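Local structure of VP1 (Polyomavirus HPyV6, 4PCG) at residues E11-S16 with F269-V274; L80-A85 with L222-A227; F86-E91 with R263-H268. The protein forms the pentameric jelly-roll building block of the viral capsid as its major coat protein, and probably takes part in attachment to host cells. One frame throughout, in Å; residues are numbered along the deposited sequence.

Contact 1: residues E11-S16 with F269-V274; sequences ETVPLS and FRQRRV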
loop_
_atom_site.group_PDB
_atom_site.type_symbol
_atom_site.label_atom_id
_atom_site.label_comp_id
_atom_site.label_asym_id
_atom_site.label_seq_id
_atom_site.Cartn_x
_atom_site.Cartn_y
_atom_site.Cartn_z
ATOM N N GLU B 11 -28.109 21.344 22.765
ATOM C CA GLU B 11 -28.577 20.867 21.460
ATOM C C GLU B 11 -28.164 21.751 20.290
ATOM O O GLU B 11 -27.927 22.948 20.437
ATOM C CB GLU B 11 -30.112 20.684 21.473
ATOM C CG GLU B 11 -30.922 21.974 21.469
ATOM C CD GLU B 11 -31.167 22.564 22.850
ATOM O OE1 GLU B 11 -30.463 22.198 23.817
ATOM O OE2 GLU B 11 -32.085 23.408 22.968
ATOM N N THR B 12 -28.100 21.149 19.113
ATOM C CA THR B 12 -27.915 21.909 17.880
ATOM C C THR B 12 -29.191 22.697 17.592
ATOM O O THR B 12 -30.260 22.316 18.026
ATOM C CB THR B 12 -27.608 20.990 16.689
ATOM O OG1 THR B 12 -28.678 20.060 16.505
ATOM C CG2 THR B 12 -26.291 20.233 16.916
ATOM N N VAL B 13 -29.049 23.807 16.880
ATOM C CA VAL B 13 -30.156 24.641 16.470
ATOM C C VAL B 13 -30.688 24.031 15.188
ATOM O O VAL B 13 -29.909 23.657 14.315
ATOM C CB VAL B 13 -29.695 26.089 16.194
ATOM C CG1 VAL B 13 -30.829 26.943 15.652
ATOM C CG2 VAL B 13 -29.109 26.706 17.456
ATOM N N PRO B 14 -32.019 23.922 15.062
ATOM C CA PRO B 14 -32.561 23.360 13.825
ATOM C C PRO B 14 -31.964 24.012 12.571
ATOM O O PRO B 14 -31.825 25.243 12.505
ATOM C CB PRO B 14 -34.057 23.649 13.938
ATOM C CG PRO B 14 -34.330 23.699 15.404
ATOM C CD PRO B 14 -33.055 24.090 16.097
ATOM N N LEU B 15 -31.605 23.174 11.607
ATOM C CA LEU B 15 -30.984 23.610 10.372
ATOM C C LEU B 15 -31.953 24.467 9.573
ATOM O O LEU B 15 -33.142 24.165 9.488
ATOM C CB LEU B 15 -30.525 22.408 9.539
ATOM C CG LEU B 15 -29.436 21.502 10.138
ATOM C CD1 LEU B 15 -29.011 20.401 9.168
ATOM C CD2 LEU B 15 -28.211 22.314 10.547
ATOM N N SER B 16 -31.442 25.561 9.029
ATOM C CA SER B 16 -32.190 26.404 8.098
ATOM C C SER B 16 -31.165 27.276 7.402
ATOM O O SER B 16 -29.986 27.220 7.748
ATOM C CB SER B 16 -33.229 27.260 8.819
ATOM O OG SER B 16 -32.623 28.373 9.447
ATOM N N PHE B 269 -20.641 24.527 8.794
ATOM C CA PHE B 269 -21.103 24.912 10.138
ATOM C C PHE B 269 -22.601 24.810 10.330
ATOM O O PHE B 269 -23.415 25.029 9.406
ATOM C CB PHE B 269 -20.690 26.360 10.486
ATOM C CG PHE B 269 -19.228 26.637 10.375
ATOM C CD1 PHE B 269 -18.666 26.932 9.145
ATOM C CD2 PHE B 269 -18.412 26.654 11.507
ATOM C CE1 PHE B 269 -17.313 27.217 9.032
ATOM C CE2 PHE B 269 -17.057 26.935 11.391
ATOM C CZ PHE B 269 -16.511 27.228 10.159
ATOM N N ARG B 270 -22.962 24.525 11.579
ATOM C CA ARG B 270 -24.288 24.672 12.090
ATOM C C ARG B 270 -24.183 25.468 13.395
ATOM O O ARG B 270 -23.073 25.843 13.809
ATOM C CB ARG B 270 -24.904 23.293 12.340
ATOM C CG ARG B 270 -24.171 22.475 13.401
ATOM C CD ARG B 270 -24.636 21.024 13.346
ATOM N NE ARG B 270 -23.881 20.204 14.281
ATOM C CZ ARG B 270 -23.626 18.910 14.128
ATOM N NH1 ARG B 270 -24.096 18.238 13.080
ATOM N NH2 ARG B 270 -22.895 18.276 15.045
ATOM N N GLN B 271 -25.308 25.715 14.053
ATOM C CA GLN B 271 -25.261 26.422 15.333
ATOM C C GLN B 271 -25.507 25.459 16.479
ATOM O O GLN B 271 -26.333 24.559 16.371
ATOM C CB GLN B 271 -26.263 27.563 15.369
ATOM C CG GLN B 271 -25.949 28.614 14.329
ATOM C CD GLN B 271 -26.906 29.771 14.331
ATOM O OE1 GLN B 271 -27.964 29.744 14.983
ATOM N NE2 GLN B 271 -26.557 30.806 13.573
ATOM N N ARG B 272 -24.772 25.672 17.561
ATOM C CA ARG B 272 -24.863 24.866 18.771
ATOM C C ARG B 272 -25.130 25.774 19.972
ATOM O O ARG B 272 -24.459 26.803 20.146
ATOM C CB ARG B 272 -23.556 24.108 18.975
ATOM C CG ARG B 272 -23.477 23.276 20.254
ATOM C CD ARG B 272 -24.340 22.018 20.196
ATOM N NE ARG B 272 -23.732 20.995 19.346
ATOM C CZ ARG B 272 -23.953 19.684 19.422
ATOM N NH1 ARG B 272 -24.753 19.160 20.350
ATOM N NH2 ARG B 272 -23.332 18.879 18.578
ATOM N N ARG B 273 -26.113 25.393 20.794
ATOM C CA ARG B 273 -26.338 26.049 22.062
ATOM C C ARG B 273 -25.398 25.493 23.137
ATOM O O ARG B 273 -25.258 24.288 23.283
ATOM C CB ARG B 273 -27.815 25.873 22.469
ATOM C CG ARG B 273 -28.247 26.643 23.717
ATOM C CD ARG B 273 -29.766 26.817 23.791
ATOM N NE ARG B 273 -30.469 25.972 22.814
ATOM C CZ ARG B 273 -31.133 26.406 21.734
ATOM N NH1 ARG B 273 -31.238 27.710 21.466
ATOM N NH2 ARG B 273 -31.722 25.523 20.912
ATOM N N VAL B 274 -24.745 26.391 23.873
ATOM C CA VAL B 274 -23.869 26.027 24.976
ATOM C C VAL B 274 -24.327 26.815 26.205
ATOM O O VAL B 274 -25.041 27.805 26.060
ATOM C CB VAL B 274 -22.376 26.283 24.667
ATOM C CG1 VAL B 274 -21.922 25.431 23.482
ATOM C CG2 VAL B 274 -22.095 27.749 24.383
HETATM O O HOH W 1 -27.868 25.015 13.088
#
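T12 and R272 face each other as a non-hydrogen-bonded antiparallel pair. Backbone bonds flank this pair. R273 N donates to E11 O at 3.1 Å, and V13 N donates to Q271 O at 2.9 Å. Further along, a water takes a bond from Q271 N and gives one to V13 O, so it spans the two segments where they separate.

The charged contact is E11 with R273. OE2 of E11 lies 3.0 Å from R273 NH2 in a salt bridge, and NE adds a weak second bond. The carboxylate is met from above its plane, which stands 52° from that of the guanidinium. R272 NH1 donates to M10 O.

Methyl groups fill the rest. T12 CG2 sits over the centre of one face of the R272 guanidinium, 3.5 Å from CZ. This methyl is anti to its own carbonyl carbon, which points it at R272. V13 CG2 packs on Q271 CB at 3.6 Å. L15 CD2 comes alongside R270 CB.

Strand 9-27 borders strand 256-274 in the antiparallel jelly-roll sheet. Strand 79-93 lies on its other side, where E84 OE1 and OE2 form salt bridges with R270 NE and R272 NH2.

Contact 2: residues L80-A85 with L222-A227; sequences LLVWEA and LCLFGA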
loop_
_atom_site.group_PDB
_atom_site.type_symbol
_atom_site.label_atom_id
_atom_site.label_comp_id
_atom_site.label_asym_id
_atom_site.label_seq_id
_atom_site.Cartn_x
_atom_site.Cartn_y
_atom_site.Cartn_z
ATOM N N LEU B 80 -25.871 30.460 25.048
ATOM C CA LEU B 80 -25.171 31.184 24.009
ATOM C C LEU B 80 -25.173 30.300 22.775
ATOM O O LEU B 80 -24.959 29.101 22.886
ATOM C CB LEU B 80 -23.727 31.453 24.443
ATOM C CG LEU B 80 -22.752 31.988 23.391
ATOM C CD1 LEU B 80 -23.027 33.449 23.079
ATOM C CD2 LEU B 80 -21.311 31.817 23.835
ATOM N N LEU B 81 -25.424 30.885 21.611
ATOM C CA LEU B 81 -25.274 30.162 20.348
ATOM C C LEU B 81 -23.894 30.397 19.795
ATOM O O LEU B 81 -23.405 31.519 19.799
ATOM C CB LEU B 81 -26.312 30.631 19.334
ATOM C CG LEU B 81 -27.771 30.533 19.760
ATOM C CD1 LEU B 81 -28.657 30.973 18.613
ATOM C CD2 LEU B 81 -28.109 29.117 20.185
ATOM N N VAL B 82 -23.258 29.327 19.322
ATOM C CA VAL B 82 -21.980 29.430 18.648
ATOM C C VAL B 82 -21.979 28.604 17.389
ATOM O O VAL B 82 -22.723 27.651 17.261
ATOM C CB VAL B 82 -20.786 28.971 19.514
ATOM C CG1 VAL B 82 -20.728 29.803 20.792
ATOM C CG2 VAL B 82 -20.870 27.489 19.824
ATOM N N TRP B 83 -21.090 28.948 16.474
ATOM C CA TRP B 83 -20.933 28.164 15.277
ATOM C C TRP B 83 -20.182 26.884 15.607
ATOM O O TRP B 83 -19.219 26.896 16.365
ATOM C CB TRP B 83 -20.161 28.946 14.209
ATOM C CG TRP B 83 -20.934 30.102 13.640
ATOM C CD1 TRP B 83 -20.694 31.418 13.845
ATOM C CD2 TRP B 83 -22.076 30.030 12.772
ATOM N NE1 TRP B 83 -21.597 32.179 13.142
ATOM C CE2 TRP B 83 -22.447 31.348 12.460
ATOM C CE3 TRP B 83 -22.808 28.969 12.217
ATOM C CZ2 TRP B 83 -23.562 31.651 11.656
ATOM C CZ3 TRP B 83 -23.886 29.262 11.395
ATOM C CH2 TRP B 83 -24.260 30.597 11.128
ATOM N N GLU B 84 -20.642 25.770 15.039
ATOM C CA GLU B 84 -20.017 24.481 15.229
ATOM C C GLU B 84 -19.633 23.943 13.866
ATOM O O GLU B 84 -20.500 23.731 13.005
ATOM C CB GLU B 84 -21.020 23.542 15.906
ATOM C CG GLU B 84 -20.550 22.110 16.019
ATOM C CD GLU B 84 -21.635 21.176 16.547
ATOM O OE1 GLU B 84 -22.802 21.567 16.631
ATOM O OE2 GLU B 84 -21.302 20.031 16.873
ATOM N N ALA B 85 -18.353 23.712 13.656
ATOM C CA ALA B 85 -17.891 23.077 12.426
ATOM C C ALA B 85 -18.054 21.561 12.567
ATOM O O ALA B 85 -17.490 20.950 13.479
ATOM C CB ALA B 85 -16.439 23.446 12.163
ATOM N N LEU B 222 -16.240 23.853 18.245
ATOM C CA LEU B 222 -17.065 24.937 18.752
ATOM C C LEU B 222 -16.257 26.240 18.638
ATOM O O LEU B 222 -15.227 26.387 19.309
ATOM C CB LEU B 222 -17.462 24.690 20.192
ATOM C CG LEU B 222 -18.277 23.422 20.434
ATOM C CD1 LEU B 222 -18.645 23.336 21.883
ATOM C CD2 LEU B 222 -19.525 23.339 19.553
ATOM N N CYS B 223 -16.737 27.174 17.820
ATOM C CA CYS B 223 -15.952 28.372 17.497
ATOM C C CYS B 223 -16.171 29.455 18.527
ATOM O O CYS B 223 -16.730 30.509 18.259
ATOM C CB CYS B 223 -16.199 28.803 16.050
ATOM S SG CYS B 223 -15.607 27.524 14.915
ATOM N N LEU B 224 -15.702 29.181 19.745
ATOM C CA LEU B 224 -15.982 30.022 20.891
ATOM C C LEU B 224 -15.302 31.396 20.825
ATOM O O LEU B 224 -15.755 32.324 21.462
ATOM C CB LEU B 224 -15.583 29.291 22.182
ATOM C CG LEU B 224 -16.340 27.962 22.397
ATOM C CD1 LEU B 224 -15.766 27.170 23.559
ATOM C CD2 LEU B 224 -17.805 28.208 22.568
ATOM N N PHE B 225 -14.226 31.492 20.062
ATOM C CA PHE B 225 -13.501 32.746 19.894
ATOM C C PHE B 225 -14.003 33.472 18.665
ATOM O O PHE B 225 -13.470 34.515 18.313
ATOM C CB PHE B 225 -11.990 32.484 19.722
ATOM C CG PHE B 225 -11.258 32.102 20.986
ATOM C CD1 PHE B 225 -11.844 32.143 22.241
ATOM C CD2 PHE B 225 -9.923 31.677 20.884
ATOM C CE1 PHE B 225 -11.128 31.780 23.375
ATOM C CE2 PHE B 225 -9.205 31.335 22.011
ATOM C CZ PHE B 225 -9.801 31.387 23.248
ATOM N N GLY B 226 -15.014 32.930 17.974
ATOM C CA GLY B 226 -15.656 33.688 16.875
ATOM C C GLY B 226 -15.016 33.501 15.508
ATOM O O GLY B 226 -15.365 34.198 14.551
ATOM N N ALA B 227 -14.087 32.557 15.408
ATOM C CA ALA B 227 -13.374 32.286 14.174
ATOM C C ALA B 227 -13.107 30.800 14.019
ATOM O O ALA B 227 -13.134 30.058 14.993
ATOM C CB ALA B 227 -12.056 33.072 14.169
HETATM O O HOH W 2 -19.095 31.126 16.815
#
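E84 and L222 form a non-hydrogen-bonded antiparallel pair between strands 79-93 and 211-222, just ahead of a tight chain reversal. C223 is the centre of an inverse gamma turn, closed by a weak bond from L224 N to L222 O. A type I beta turn then runs from C223 to G226, with G226 N donating to C223 O.

One direct backbone bond joins the two segments. C223 N donates to W83 O at 2.9 Å, and the bond is nearly straight, 170°. A water continues the connection beyond it. It accepts from W83 N at 3.0 Å and donates to C223 O at 2.8 Å, so these two backbone atoms are joined although the segments have moved apart.

In the jelly roll, this is where the chain leaves strand 211-222 and turns back into strand 227-239. The turn is thereby tied to strand 79-93.

The side chains pack in three places. E84 and L222 run alongside each other in the same direction. L222 CD2 rests 3.9 Å from E84 CG. The extended E84 chain carries its carboxylate onward, where OE2 accepts from G220 N. OE1 and OE2 also form salt bridges with R270 and R272. V82 CG1 is anti to the carbonyl carbon (chi1 -58°), which turns it to L224 CD2 at 3.8 Å. CB of C223 approaches CB of W83 at 4.4 Å, while the indole leads away and its NE1 donates to P69 O. The side chain of C223 also touches L68.

Contact 3: residues F86-E91 with R263-H268; sequences FRVETE and RFFRVH
The R87 guanidinium lies flat on one face of the H268 ring, with centres 3.6 Å apart and planes at 23°. It is a stack and not a hydrogen bond. At the edge of the same ring, NE2 donates to E89 OE2 at 2.8 Å, close to the ring plane. The other carboxylate oxygen, E89 OE1, takes a bond from R266 NH2 at 2.7 Å on its syn side. That bond is part of a salt bridge. R87 NH1 makes a weak salt bridge with E89 OE2 at 3.4 Å, joining R87, E89 and R266 in a network. F264 CZ covers one face of the R266 guanidinium, offset toward its rim. R87 probably disfavours protonation of H268, while E89 may favour it. The extended E89 chain brings its carboxylate between R266 and H268, which lie on the same face.

The backbones are antiparallel neighbours in the jelly-roll sheet. E89 with R266 and E91 with F264 are hydrogen-bonded pairs. V88 with V267 and T90 with F265 are non-hydrogen-bonded pairs, and their side chains lie on the opposite face from E89 and R266.

On that second face V88 CG2 packs against V267 CG2 at 3.9 Å. T90 OG1 sits over the centre of one face of the F265 ring. With OG1 anti to the backbone N (chi1 -178°), the hydroxyl reaches across and donates to F264 O at 2.8 Å. It accepts from R263 NH1 at 3.0 Å in the guanidinium plane. F264 O also accepts from E91 N, which comes from the opposite face of the carbonyl plane. R263 NH2 forms a salt bridge with D234, and R87 NH1 bonds T210 OG1. F264 and R266 pack on P181 of a neighbouring subunit.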
loop_
_atom_site.group_PDB
_atom_site.type_symbol
_atom_site.label_atom_id
_atom_site.label_comp_id
_atom_site.label_asym_id
_atom_site.label_seq_id
_atom_site.Cartn_x
_atom_site.Cartn_y
_atom_site.Cartn_z
ATOM N N PHE B 86 -18.810 20.935 11.677
ATOM C CA PHE B 86 -19.108 19.505 11.849
ATOM C C PHE B 86 -18.541 18.603 10.764
ATOM O O PHE B 86 -18.522 17.379 10.958
ATOM C CB PHE B 86 -20.622 19.241 12.031
ATOM C CG PHE B 86 -21.467 19.627 10.828
ATOM C CD1 PHE B 86 -21.934 20.920 10.677
ATOM C CD2 PHE B 86 -21.758 18.706 9.845
ATOM C CE1 PHE B 86 -22.686 21.289 9.566
ATOM C CE2 PHE B 86 -22.497 19.064 8.714
ATOM C CZ PHE B 86 -22.972 20.358 8.580
ATOM N N ARG B 87 -18.108 19.177 9.637
ATOM C CA ARG B 87 -17.390 18.442 8.605
ATOM C C ARG B 87 -16.578 19.377 7.730
ATOM O O ARG B 87 -16.814 20.580 7.710
ATOM C CB ARG B 87 -18.313 17.577 7.737
ATOM C CG ARG B 87 -19.203 18.344 6.795
ATOM C CD ARG B 87 -20.205 17.391 6.141
ATOM N NE ARG B 87 -21.042 18.089 5.171
ATOM C CZ ARG B 87 -20.664 18.397 3.926
ATOM N NH1 ARG B 87 -19.458 18.074 3.476
ATOM N NH2 ARG B 87 -21.492 19.050 3.118
ATOM N N VAL B 88 -15.596 18.801 7.054
ATOM C CA VAL B 88 -14.668 19.558 6.231
ATOM C C VAL B 88 -14.306 18.749 4.991
ATOM O O VAL B 88 -14.145 17.516 5.043
ATOM C CB VAL B 88 -13.392 19.955 7.003
ATOM C CG1 VAL B 88 -12.648 18.734 7.526
ATOM C CG2 VAL B 88 -12.488 20.823 6.127
ATOM N N GLU B 89 -14.236 19.451 3.864
ATOM C CA GLU B 89 -13.639 18.892 2.655
ATOM C C GLU B 89 -12.291 19.567 2.540
ATOM O O GLU B 89 -12.209 20.788 2.650
ATOM C CB GLU B 89 -14.462 19.258 1.418
ATOM C CG GLU B 89 -15.917 18.824 1.477
ATOM C CD GLU B 89 -16.840 19.679 0.615
ATOM O OE1 GLU B 89 -16.491 20.131 -0.521
ATOM O OE2 GLU B 89 -17.959 19.873 1.079
ATOM N N THR B 90 -11.222 18.794 2.373
ATOM C CA THR B 90 -9.919 19.409 2.187
ATOM C C THR B 90 -9.165 18.611 1.130
ATOM O O THR B 90 -9.238 17.382 1.097
ATOM C CB THR B 90 -9.135 19.575 3.516
ATOM O OG1 THR B 90 -7.874 20.220 3.274
ATOM C CG2 THR B 90 -8.863 18.249 4.213
ATOM N N GLU B 91 -8.466 19.325 0.262
ATOM C CA GLU B 91 -7.853 18.715 -0.927
ATOM C C GLU B 91 -6.617 19.498 -1.302
ATOM O O GLU B 91 -6.584 20.725 -1.150
ATOM C CB GLU B 91 -8.835 18.780 -2.100
ATOM C CG GLU B 91 -10.197 18.102 -1.865
ATOM C CD GLU B 91 -10.128 16.587 -1.799
ATOM O OE1 GLU B 91 -9.154 15.996 -2.314
ATOM O OE2 GLU B 91 -11.077 15.954 -1.279
ATOM N N ARG B 263 -3.635 24.167 -0.236
ATOM C CA ARG B 263 -4.588 23.205 0.317
ATOM C C ARG B 263 -5.939 23.890 0.457
ATOM O O ARG B 263 -6.064 24.907 1.160
ATOM C CB ARG B 263 -4.146 22.661 1.683
ATOM C CG ARG B 263 -5.198 21.762 2.333
ATOM C CD ARG B 263 -4.726 21.144 3.634
ATOM N NE ARG B 263 -3.782 20.019 3.456
ATOM C CZ ARG B 263 -4.145 18.769 3.205
ATOM N NH1 ARG B 263 -5.441 18.441 3.050
ATOM N NH2 ARG B 263 -3.225 17.823 3.085
ATOM N N PHE B 264 -6.928 23.341 -0.250
ATOM C CA PHE B 264 -8.296 23.812 -0.205
ATOM C C PHE B 264 -8.980 23.295 1.047
ATOM O O PHE B 264 -8.794 22.133 1.403
ATOM C CB PHE B 264 -9.047 23.320 -1.449
ATOM C CG PHE B 264 -10.501 23.669 -1.479
ATOM C CD1 PHE B 264 -10.917 24.964 -1.753
ATOM C CD2 PHE B 264 -11.478 22.687 -1.281
ATOM C CE1 PHE B 264 -12.262 25.299 -1.793
ATOM C CE2 PHE B 264 -12.822 23.013 -1.334
ATOM C CZ PHE B 264 -13.218 24.310 -1.603
ATOM N N PHE B 265 -9.776 24.160 1.683
ATOM C CA PHE B 265 -10.685 23.776 2.770
ATOM C C PHE B 265 -12.090 24.329 2.446
ATOM O O PHE B 265 -12.251 25.470 2.011
ATOM C CB PHE B 265 -10.295 24.393 4.123
ATOM C CG PHE B 265 -9.004 23.904 4.738
ATOM C CD1 PHE B 265 -7.765 24.347 4.275
ATOM C CD2 PHE B 265 -9.026 23.078 5.855
ATOM C CE1 PHE B 265 -6.591 23.946 4.908
ATOM C CE2 PHE B 265 -7.855 22.678 6.491
ATOM C CZ PHE B 265 -6.626 23.125 6.017
ATOM N N ARG B 266 -13.106 23.511 2.684
ATOM C CA ARG B 266 -14.473 23.953 2.771
ATOM C C ARG B 266 -15.006 23.380 4.066
ATOM O O ARG B 266 -15.193 22.176 4.190
ATOM C CB ARG B 266 -15.317 23.408 1.606
ATOM C CG ARG B 266 -16.750 23.887 1.658
ATOM C CD ARG B 266 -17.579 23.385 0.486
ATOM N NE ARG B 266 -17.267 24.118 -0.733
ATOM C CZ ARG B 266 -16.828 23.615 -1.886
ATOM N NH1 ARG B 266 -16.589 24.452 -2.900
ATOM N NH2 ARG B 266 -16.631 22.321 -2.061
ATOM N N VAL B 267 -15.282 24.256 5.017
ATOM C CA VAL B 267 -15.718 23.857 6.337
ATOM C C VAL B 267 -17.203 24.181 6.452
ATOM O O VAL B 267 -17.648 25.258 6.083
ATOM C CB VAL B 267 -14.935 24.592 7.441
ATOM C CG1 VAL B 267 -15.381 24.127 8.829
ATOM C CG2 VAL B 267 -13.437 24.407 7.282
ATOM N N HIS B 268 -17.978 23.231 6.967
ATOM C CA HIS B 268 -19.400 23.381 7.103
ATOM C C HIS B 268 -19.781 23.549 8.552
ATOM O O HIS B 268 -19.288 22.814 9.403
ATOM C CB HIS B 268 -20.111 22.154 6.525
ATOM C CG HIS B 268 -19.863 21.956 5.064
ATOM N ND1 HIS B 268 -20.680 22.500 4.096
ATOM C CD2 HIS B 268 -18.876 21.301 4.404
ATOM C CE1 HIS B 268 -20.220 22.170 2.899
ATOM N NE2 HIS B 268 -19.139 21.425 3.058
#

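In the fold
All three contacts reach one antiparallel sheet; contact 2 joins a turn to it. Strand 256-274 serves contacts 1 and 3, strand 79-93 contacts 2 and 3. The centres of contacts 1 and 2 are about 10 Å apart. R272 joins them: a probable hydrogen bond from N to V82 O (2.9 Å) and a salt bridge from NH2 to E84 OE2 (2.9 Å). Contact 3 lies further along both strands, about 17 Å from contact 2 and 19 Å from contact 1, centre to centre. A85 CB packs on V267 CG1 at 3.6 Å, and F86 packs on F269 and R270. Contact 3 alone reaches another subunit. The sodium site (T48, T50, T52, D54) shares no residue with them.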